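PDB 6GZW: Dye type peroxidase A from Streptomyces lividans 1326, which probably uses haem and hydrogen peroxide to oxidise dyes and other substrates, as a member of the dye-decolourising peroxidase family. Local coordinates for residues Lys119-Gly124 against Trp157-Phe162; Val223-Met228 against Phe304-Gly309. One frame throughout, in Å; residues are numbered along the deposited sequence.

Interaction 1. Residues Lys119-Gly124 against Trp157-Phe162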
loop_
_atom_site.group_PDB
_atom_site.type_symbol
_atom_site.label_atom_id
_atom_site.label_comp_id
_atom_site.label_asym_id
_atom_site.label_seq_id
_atom_site.Cartn_x
_atom_site.Cartn_y
_atom_site.Cartn_z
ATOM N N LYS A 119 -20.579 -11.070 -4.410
ATOM C CA LYS A 119 -21.341 -10.363 -5.453
ATOM C C LYS A 119 -21.198 -8.829 -5.361
ATOM O O LYS A 119 -21.104 -8.144 -6.388
ATOM C CB LYS A 119 -22.822 -10.759 -5.443
ATOM C CG LYS A 119 -23.064 -12.194 -5.873
ATOM C CD LYS A 119 -24.551 -12.490 -5.907
ATOM C CE LYS A 119 -24.834 -13.958 -6.145
ATOM N NZ LYS A 119 -26.299 -14.205 -6.109
ATOM N N ASN A 120 -21.114 -8.315 -4.143
ATOM C CA ASN A 120 -21.021 -6.876 -3.919
ATOM C C ASN A 120 -19.689 -6.235 -4.251
ATOM O O ASN A 120 -19.632 -5.023 -4.434
ATOM C CB ASN A 120 -21.392 -6.539 -2.465
ATOM C CG ASN A 120 -22.833 -6.867 -2.163
ATOM O OD1 ASN A 120 -23.709 -6.612 -2.987
ATOM N ND2 ASN A 120 -23.079 -7.485 -1.015
ATOM N N ARG A 121 -18.629 -7.043 -4.313
ATOM C CA ARG A 121 -17.298 -6.597 -4.686
ATOM C C ARG A 121 -16.898 -7.184 -6.034
ATOM O O ARG A 121 -15.713 -7.257 -6.364
ATOM C CB ARG A 121 -16.300 -6.996 -3.576
ATOM C CG ARG A 121 -16.668 -6.478 -2.177
ATOM C CD ARG A 121 -15.503 -6.691 -1.209
ATOM N NE ARG A 121 -14.615 -5.552 -1.366
ATOM C CZ ARG A 121 -13.308 -5.499 -1.110
ATOM N NH1 ARG A 121 -12.621 -6.539 -0.631
ATOM N NH2 ARG A 121 -12.692 -4.342 -1.308
ATOM N N SER A 122 -17.904 -7.565 -6.824
ATOM C CA SER A 122 -17.706 -8.123 -8.163
ATOM C C SER A 122 -18.458 -7.279 -9.194
ATOM O O SER A 122 -19.413 -6.583 -8.845
ATOM C CB SER A 122 -18.201 -9.567 -8.209
ATOM O OG SER A 122 -17.398 -10.395 -7.353
ATOM N N ASN A 123 -18.005 -7.359 -10.445
ATOM C CA ASN A 123 -18.719 -6.760 -11.601
ATOM C C ASN A 123 -18.820 -5.251 -11.460
ATOM O O ASN A 123 -17.918 -4.638 -10.905
ATOM C CB ASN A 123 -20.068 -7.475 -11.790
ATOM C CG ASN A 123 -19.906 -8.975 -11.772
ATOM O OD1 ASN A 123 -20.466 -9.693 -10.909
ATOM N ND2 ASN A 123 -19.086 -9.460 -12.677
ATOM N N GLY A 124 -19.889 -4.643 -11.981
ATOM C CA GLY A 124 -20.016 -3.183 -11.992
ATOM C C GLY A 124 -20.235 -2.663 -13.382
ATOM O O GLY A 124 -19.837 -3.290 -14.357
ATOM N N TRP A 157 -17.166 -0.877 -5.651
ATOM C CA TRP A 157 -16.095 -1.558 -4.906
ATOM C C TRP A 157 -14.745 -0.959 -5.245
ATOM O O TRP A 157 -14.573 -0.306 -6.268
ATOM C CB TRP A 157 -16.088 -3.086 -5.095
ATOM C CG TRP A 157 -15.944 -3.621 -6.480
ATOM C CD1 TRP A 157 -16.934 -4.084 -7.263
ATOM C CD2 TRP A 157 -14.722 -3.807 -7.225
ATOM N NE1 TRP A 157 -16.428 -4.542 -8.464
ATOM C CE2 TRP A 157 -15.067 -4.388 -8.462
ATOM C CE3 TRP A 157 -13.380 -3.542 -6.971
ATOM C CZ2 TRP A 157 -14.121 -4.682 -9.438
ATOM C CZ3 TRP A 157 -12.440 -3.832 -7.933
ATOM C CH2 TRP A 157 -12.820 -4.396 -9.165
ATOM N N GLN A 158 -13.795 -1.134 -4.344
ATOM C CA GLN A 158 -12.459 -0.581 -4.564
ATOM C C GLN A 158 -11.452 -1.402 -3.800
ATOM O O GLN A 158 -11.704 -1.775 -2.614
ATOM C CB GLN A 158 -12.404 0.896 -4.164
ATOM C CG GLN A 158 -11.128 1.629 -4.614
ATOM C CD GLN A 158 -10.036 1.592 -3.574
ATOM O OE1 GLN A 158 -10.247 2.039 -2.468
ATOM N NE2 GLN A 158 -8.854 1.124 -3.945
ATOM N N MET A 159 -10.371 -1.762 -4.501
ATOM C CA MET A 159 -9.287 -2.619 -3.954
ATOM C C MET A 159 -7.931 -1.939 -4.125
ATOM O O MET A 159 -7.630 -1.381 -5.185
ATOM C CB MET A 159 -9.299 -4.002 -4.641
ATOM C CG MET A 159 -10.600 -4.742 -4.423
ATOM S SD MET A 159 -10.686 -6.293 -5.324
ATOM C CE MET A 159 -12.448 -6.557 -5.181
ATOM N N ASN A 160 -7.063 -2.061 -3.118
ATOM C CA ASN A 160 -5.697 -1.593 -3.191
ATOM C C ASN A 160 -4.746 -2.739 -3.459
ATOM O O ASN A 160 -4.926 -3.825 -2.931
ATOM C CB ASN A 160 -5.235 -1.026 -1.855
ATOM C CG ASN A 160 -6.042 0.171 -1.400
ATOM O OD1 ASN A 160 -6.582 0.948 -2.226
ATOM N ND2 ASN A 160 -6.107 0.348 -0.054
ATOM N N GLY A 161 -3.690 -2.447 -4.214
ATOM C CA GLY A 161 -2.643 -3.417 -4.479
ATOM C C GLY A 161 -1.253 -2.807 -4.468
ATOM O O GLY A 161 -1.080 -1.588 -4.398
ATOM N N PHE A 162 -0.264 -3.687 -4.496
ATOM C CA PHE A 162 1.115 -3.308 -4.506
ATOM C C PHE A 162 1.970 -4.348 -5.232
ATOM O O PHE A 162 1.587 -5.528 -5.397
ATOM C CB PHE A 162 1.649 -3.079 -3.097
ATOM C CG PHE A 162 1.458 -4.251 -2.176
ATOM C CD1 PHE A 162 2.370 -5.285 -2.158
ATOM C CD2 PHE A 162 0.327 -4.336 -1.340
ATOM C CE1 PHE A 162 2.201 -6.365 -1.325
ATOM C CE2 PHE A 162 0.156 -5.431 -0.489
ATOM C CZ PHE A 162 1.091 -6.459 -0.505
HETATM O O HOH W 1 -14.852 -2.529 -1.861
#

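Interaction 2. Residues Val223-Met228 against Phe304-Gly309. With HEM (protoporphyrin IX containing Fe), chain C.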
loop_
_atom_site.group_PDB
_atom_site.type_symbol
_atom_site.label_atom_id
_atom_site.label_comp_id
_atom_site.label_asym_id
_atom_site.label_seq_id
_atom_site.Cartn_x
_atom_site.Cartn_y
_atom_site.Cartn_z
ATOM N N VAL A 223 -10.637 -9.501 -13.991
ATOM C CA VAL A 223 -10.076 -9.228 -12.667
ATOM C C VAL A 223 -10.565 -10.343 -11.759
ATOM O O VAL A 223 -11.769 -10.646 -11.750
ATOM C CB VAL A 223 -10.604 -7.886 -12.142
ATOM C CG1 VAL A 223 -10.112 -7.599 -10.730
ATOM C CG2 VAL A 223 -10.227 -6.774 -13.092
ATOM N N ARG A 224 -9.650 -10.930 -10.987
ATOM C CA ARG A 224 -10.012 -11.883 -9.922
ATOM C C ARG A 224 -9.282 -11.522 -8.661
ATOM O O ARG A 224 -8.050 -11.382 -8.676
ATOM C CB ARG A 224 -9.651 -13.335 -10.312
ATOM C CG ARG A 224 -10.216 -13.769 -11.668
ATOM C CD ARG A 224 -11.717 -13.993 -11.653
ATOM N NE ARG A 224 -12.051 -15.272 -11.029
ATOM C CZ ARG A 224 -13.186 -15.945 -11.217
ATOM N NH1 ARG A 224 -14.180 -15.437 -11.962
ATOM N NH2 ARG A 224 -13.342 -17.141 -10.624
ATOM N N ARG A 225 -10.030 -11.353 -7.569
ATOM C CA ARG A 225 -9.446 -11.151 -6.260
ATOM C C ARG A 225 -9.229 -12.570 -5.731
ATOM O O ARG A 225 -10.181 -13.211 -5.305
ATOM C CB ARG A 225 -10.371 -10.352 -5.330
ATOM C CG ARG A 225 -9.762 -10.066 -3.953
ATOM C CD ARG A 225 -10.813 -9.528 -2.998
ATOM N NE ARG A 225 -10.272 -9.238 -1.669
ATOM C CZ ARG A 225 -9.549 -8.154 -1.366
ATOM N NH1 ARG A 225 -9.235 -7.265 -2.299
ATOM N NH2 ARG A 225 -9.112 -7.967 -0.129
ATOM N N ILE A 226 -7.969 -13.024 -5.726
ATOM C CA ILE A 226 -7.674 -14.394 -5.347
ATOM C C ILE A 226 -6.919 -14.370 -4.029
ATOM O O ILE A 226 -5.766 -13.946 -3.974
ATOM C CB ILE A 226 -6.844 -15.116 -6.424
ATOM C CG1 ILE A 226 -7.495 -14.968 -7.798
ATOM C CG2 ILE A 226 -6.695 -16.582 -6.061
ATOM C CD1 ILE A 226 -6.692 -15.602 -8.911
ATOM N N ARG A 227 -7.579 -14.826 -2.959
ATOM C CA ARG A 227 -6.942 -14.896 -1.679
ATOM C C ARG A 227 -5.978 -16.045 -1.678
ATOM O O ARG A 227 -6.262 -17.106 -2.229
ATOM C CB ARG A 227 -7.967 -15.084 -0.554
ATOM C CG ARG A 227 -7.335 -15.155 0.836
ATOM C CD ARG A 227 -8.321 -14.791 1.925
ATOM N NE ARG A 227 -9.392 -15.782 2.081
ATOM C CZ ARG A 227 -9.323 -16.855 2.854
ATOM N NH1 ARG A 227 -8.223 -17.162 3.527
ATOM N NH2 ARG A 227 -10.384 -17.647 2.949
ATOM N N MET A 228 -4.804 -15.821 -1.140
ATOM C CA MET A 228 -3.867 -16.909 -0.957
ATOM C C MET A 228 -4.050 -17.503 0.425
ATOM O O MET A 228 -4.024 -16.805 1.397
ATOM C CB MET A 228 -2.435 -16.444 -1.154
ATOM C CG MET A 228 -2.105 -16.075 -2.591
ATOM S SD MET A 228 -0.589 -15.109 -2.683
ATOM C CE MET A 228 -0.221 -15.357 -4.408
ATOM N N PHE A 304 -1.513 -7.037 -9.333
ATOM C CA PHE A 304 -0.977 -6.463 -8.120
ATOM C C PHE A 304 -1.186 -7.457 -6.987
ATOM O O PHE A 304 -2.174 -8.204 -6.985
ATOM C CB PHE A 304 -1.706 -5.165 -7.765
ATOM C CG PHE A 304 -1.598 -4.087 -8.808
ATOM C CD1 PHE A 304 -2.508 -4.029 -9.842
ATOM C CD2 PHE A 304 -0.607 -3.119 -8.739
ATOM C CE1 PHE A 304 -2.425 -3.045 -10.803
ATOM C CE2 PHE A 304 -0.536 -2.103 -9.687
ATOM C CZ PHE A 304 -1.440 -2.092 -10.730
ATOM N N SER A 305 -0.300 -7.435 -5.998
ATOM C CA SER A 305 -0.525 -8.217 -4.779
ATOM C C SER A 305 -1.373 -7.361 -3.807
ATOM O O SER A 305 -1.487 -6.145 -3.991
ATOM C CB SER A 305 0.807 -8.645 -4.144
ATOM O OG SER A 305 1.487 -9.565 -4.996
ATOM N N TYR A 306 -2.068 -8.011 -2.870
ATOM C CA TYR A 306 -2.851 -7.296 -1.853
ATOM C C TYR A 306 -2.695 -7.895 -0.489
ATOM O O TYR A 306 -2.391 -9.096 -0.316
ATOM C CB TYR A 306 -4.332 -7.170 -2.244
ATOM C CG TYR A 306 -5.183 -8.444 -2.113
ATOM C CD1 TYR A 306 -5.865 -8.751 -0.938
ATOM C CD2 TYR A 306 -5.320 -9.324 -3.174
ATOM C CE1 TYR A 306 -6.648 -9.900 -0.815
ATOM C CE2 TYR A 306 -6.115 -10.480 -3.058
ATOM C CZ TYR A 306 -6.795 -10.748 -1.906
ATOM O OH TYR A 306 -7.584 -11.881 -1.805
ATOM N N HIS A 307 -2.862 -7.029 0.482
ATOM C CA HIS A 307 -2.977 -7.386 1.878
ATOM C C HIS A 307 -3.812 -6.336 2.587
ATOM O O HIS A 307 -3.397 -5.188 2.659
ATOM C CB HIS A 307 -1.635 -7.463 2.526
ATOM C CG HIS A 307 -1.739 -7.627 4.003
ATOM N ND1 HIS A 307 -2.246 -8.770 4.582
ATOM C CD2 HIS A 307 -1.486 -6.761 5.016
ATOM C CE1 HIS A 307 -2.269 -8.611 5.892
ATOM N NE2 HIS A 307 -1.815 -7.404 6.180
ATOM N N ASP A 308 -4.987 -6.729 3.073
ATOM C CA ASP A 308 -5.919 -5.797 3.703
ATOM C C ASP A 308 -6.060 -5.974 5.201
ATOM O O ASP A 308 -6.867 -5.290 5.844
ATOM C CB ASP A 308 -7.242 -5.852 2.971
ATOM C CG ASP A 308 -7.164 -5.153 1.629
ATOM O OD1 ASP A 308 -6.857 -3.938 1.571
ATOM O OD2 ASP A 308 -7.444 -5.771 0.613
ATOM N N GLY A 309 -5.216 -6.803 5.781
ATOM C CA GLY A 309 -5.223 -6.968 7.240
ATOM C C GLY A 309 -5.580 -8.390 7.560
ATOM O O GLY A 309 -5.500 -9.307 6.694
HETATM C CHA HEM C . 2.041 -18.902 -14.758
HETATM C CHB HEM C . 1.205 -18.268 -10.032
HETATM C CHC HEM C . -3.526 -17.756 -11.004
HETATM C CHD HEM C . -2.676 -18.384 -15.698
HETATM C C1A HEM C . 2.225 -18.778 -13.405
HETATM C C2A HEM C . 3.477 -18.941 -12.742
HETATM C C3A HEM C . 3.227 -18.765 -11.420
HETATM C C4A HEM C . 1.827 -18.501 -11.261
HETATM C CMA HEM C . 4.216 -18.798 -10.279
HETATM C CAA HEM C . 4.825 -19.264 -13.373
HETATM C CBA HEM C . 5.689 -18.089 -13.803
HETATM C CGA HEM C . 5.094 -17.366 -14.964
HETATM O O1A HEM C . 5.249 -17.751 -16.154
HETATM O O2A HEM C . 4.386 -16.338 -14.758
HETATM C C1B HEM C . -0.176 -18.046 -9.891
HETATM C C2B HEM C . -0.818 -17.746 -8.654
HETATM C C3B HEM C . -2.150 -17.602 -8.887
HETATM C C4B HEM C . -2.315 -17.813 -10.358
HETATM C CMB HEM C . -0.141 -17.661 -7.320
HETATM C CAB HEM C . -3.237 -17.205 -7.967
HETATM C CBB HEM C . -3.060 -16.482 -6.875
HETATM C C1C HEM C . -3.729 -17.928 -12.356
HETATM C C2C HEM C . -4.994 -17.864 -12.996
HETATM C C3C HEM C . -4.751 -18.062 -14.344
HETATM C C4C HEM C . -3.326 -18.208 -14.505
HETATM C CMC HEM C . -6.336 -17.665 -12.362
HETATM C CAC HEM C . -5.699 -18.163 -15.479
HETATM C CBC HEM C . -6.999 -18.493 -15.431
HETATM C C1D HEM C . -1.283 -18.510 -15.772
HETATM C C2D HEM C . -0.629 -18.628 -17.089
HETATM C C3D HEM C . 0.686 -18.777 -16.840
HETATM C C4D HEM C . 0.811 -18.743 -15.354
HETATM C CMD HEM C . -1.296 -18.557 -18.460
HETATM C CAD HEM C . 1.775 -18.944 -17.887
HETATM C CBD HEM C . 1.916 -20.398 -18.350
HETATM C CGD HEM C . 2.947 -20.508 -19.430
HETATM O O1D HEM C . 4.142 -20.808 -19.148
HETATM O O2D HEM C . 2.612 -20.272 -20.609
HETATM N NA HEM C . 1.203 -18.607 -12.483
HETATM N NB HEM C . -1.106 -18.098 -10.853
HETATM N NC HEM C . -2.750 -18.192 -13.254
HETATM N ND HEM C . -0.411 -18.675 -14.762
HETATM FE FE HEM C . -0.745 -18.428 -12.872
HETATM O O HOH W 2 -9.703 -11.697 -0.085
HETATM O O HOH W 3 -7.332 -5.132 -1.987
HETATM O O HOH W 4 -0.569 -16.462 -13.057
#

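Interaction 1. Residues Lys119-Gly124 against Trp157-Phe162
The indole of W157 and the guanidinium of R121 are the two flat groups. On one face of the indole lies R121 O, 3.4 Å above the ring plane and offset toward the rim. M159 CE lies over the same face. The tightest touch there is W157 CD1 on R121 C, at 3.3 Å. N123 O sits at the ring edge and accepts a hydrogen bond of 2.9 Å from W157 NE1. This bond is bent, with an N-H...O angle of 148°, and the nitrogen stands above the carbonyl plane of N123. W157 adopts the crowded first torsion, CG between the backbone N and the carbonyl carbon (chi1 59°). The ring is thereby laid along the 119-124 backbone. An alanine at W157 would remove the indole and would probably leave the turn at R121-N123 less well held, with N123 O losing its NE1 donor.

The R121 chain bends at chi3 and carries its guanidinium alongside the strand. M159 CE is over one face. Q158 O and a water are at the edge, in plane. R121 NH2 donates to that water at 2.9 Å, and Q158 N donates to it at 3.0 Å, so one water links side chain and strand. M159 CE also lies beside R121 O, at 3.5 Å, so the two share that face of the indole.

R156 gives hydrogen bonds to K119 O and S122 O. S122 OG bonds to D118 O and S355 N. At G124 the backbone angles would press a CB against N123 O.

The arrangement is packing of a connecting loop against strand 153-162, an outermost strand of the antiparallel sheet within this chain, in the N-terminal ferredoxin-like part of the dye-decolourising peroxidase fold.

Interaction 2. Residues Val223-Met228 against Phe304-Gly309
R225 and Y306 cross at about a right angle, with the guanidinium over the face of the phenol ring. R225 CZ is 3.9 Å from the ring centroid, a cation-pi contact, and the two planes are tilted 31° apart. R225 CG stands anti to the backbone N (chi1 -178°) and the chain runs extended to NE, which carries the charge over the ring. D308 meets the guanidinium at its edge, nearly in plane. R225 NH2 donates to the anti lone pair of D308 OD2 in an almost straight salt bridge of 2.9 Å. D317 is a second carboxylate partner of R225 NH2.

Two waters complete the site. One accepts from R225 NE and is 2.7 Å from Y306 OH. The other accepts from R225 NH1 and donates to D308 OD2. The buried charge is thus well served and would probably stay ionised.

The tip of Y306 pushes against the backbone, with its OH 3.1 Å from R227 CA. I226 and M228 meet the haem instead. I226 CG2 packs on the vinyl CBB of HEM at 3.7 Å, and M228 CE on its methyl CMB.

The contact spans the intervening strand 316-326 of the antiparallel sheet. It belongs to the C-terminal ferredoxin-like part of the dye-decolourising peroxidase fold, whose strand 219-228 lends I226 and M228 to the haem pocket.

From the N terminus, the loop 119-124 comes first. Interaction 1 closes 32 residues, including strand 126-132, helix 135-149 and the first part of strand 153-162. Interaction 2 opens later, at 223-228, and closes a longer segment of 75 residues at 304-309. The two loops are in series, neither nested nor crossed. They lie in the N-terminal and C-terminal parts of the peroxidase respectively, yet they touch. F162 O and S305 N probably share a hydrogen bond between strands 153-162 and 300-310, and M159 SD packs on R225 NH1. Both also face the second subunit, where H307 of one chain bonds Q158 and N160 of the other.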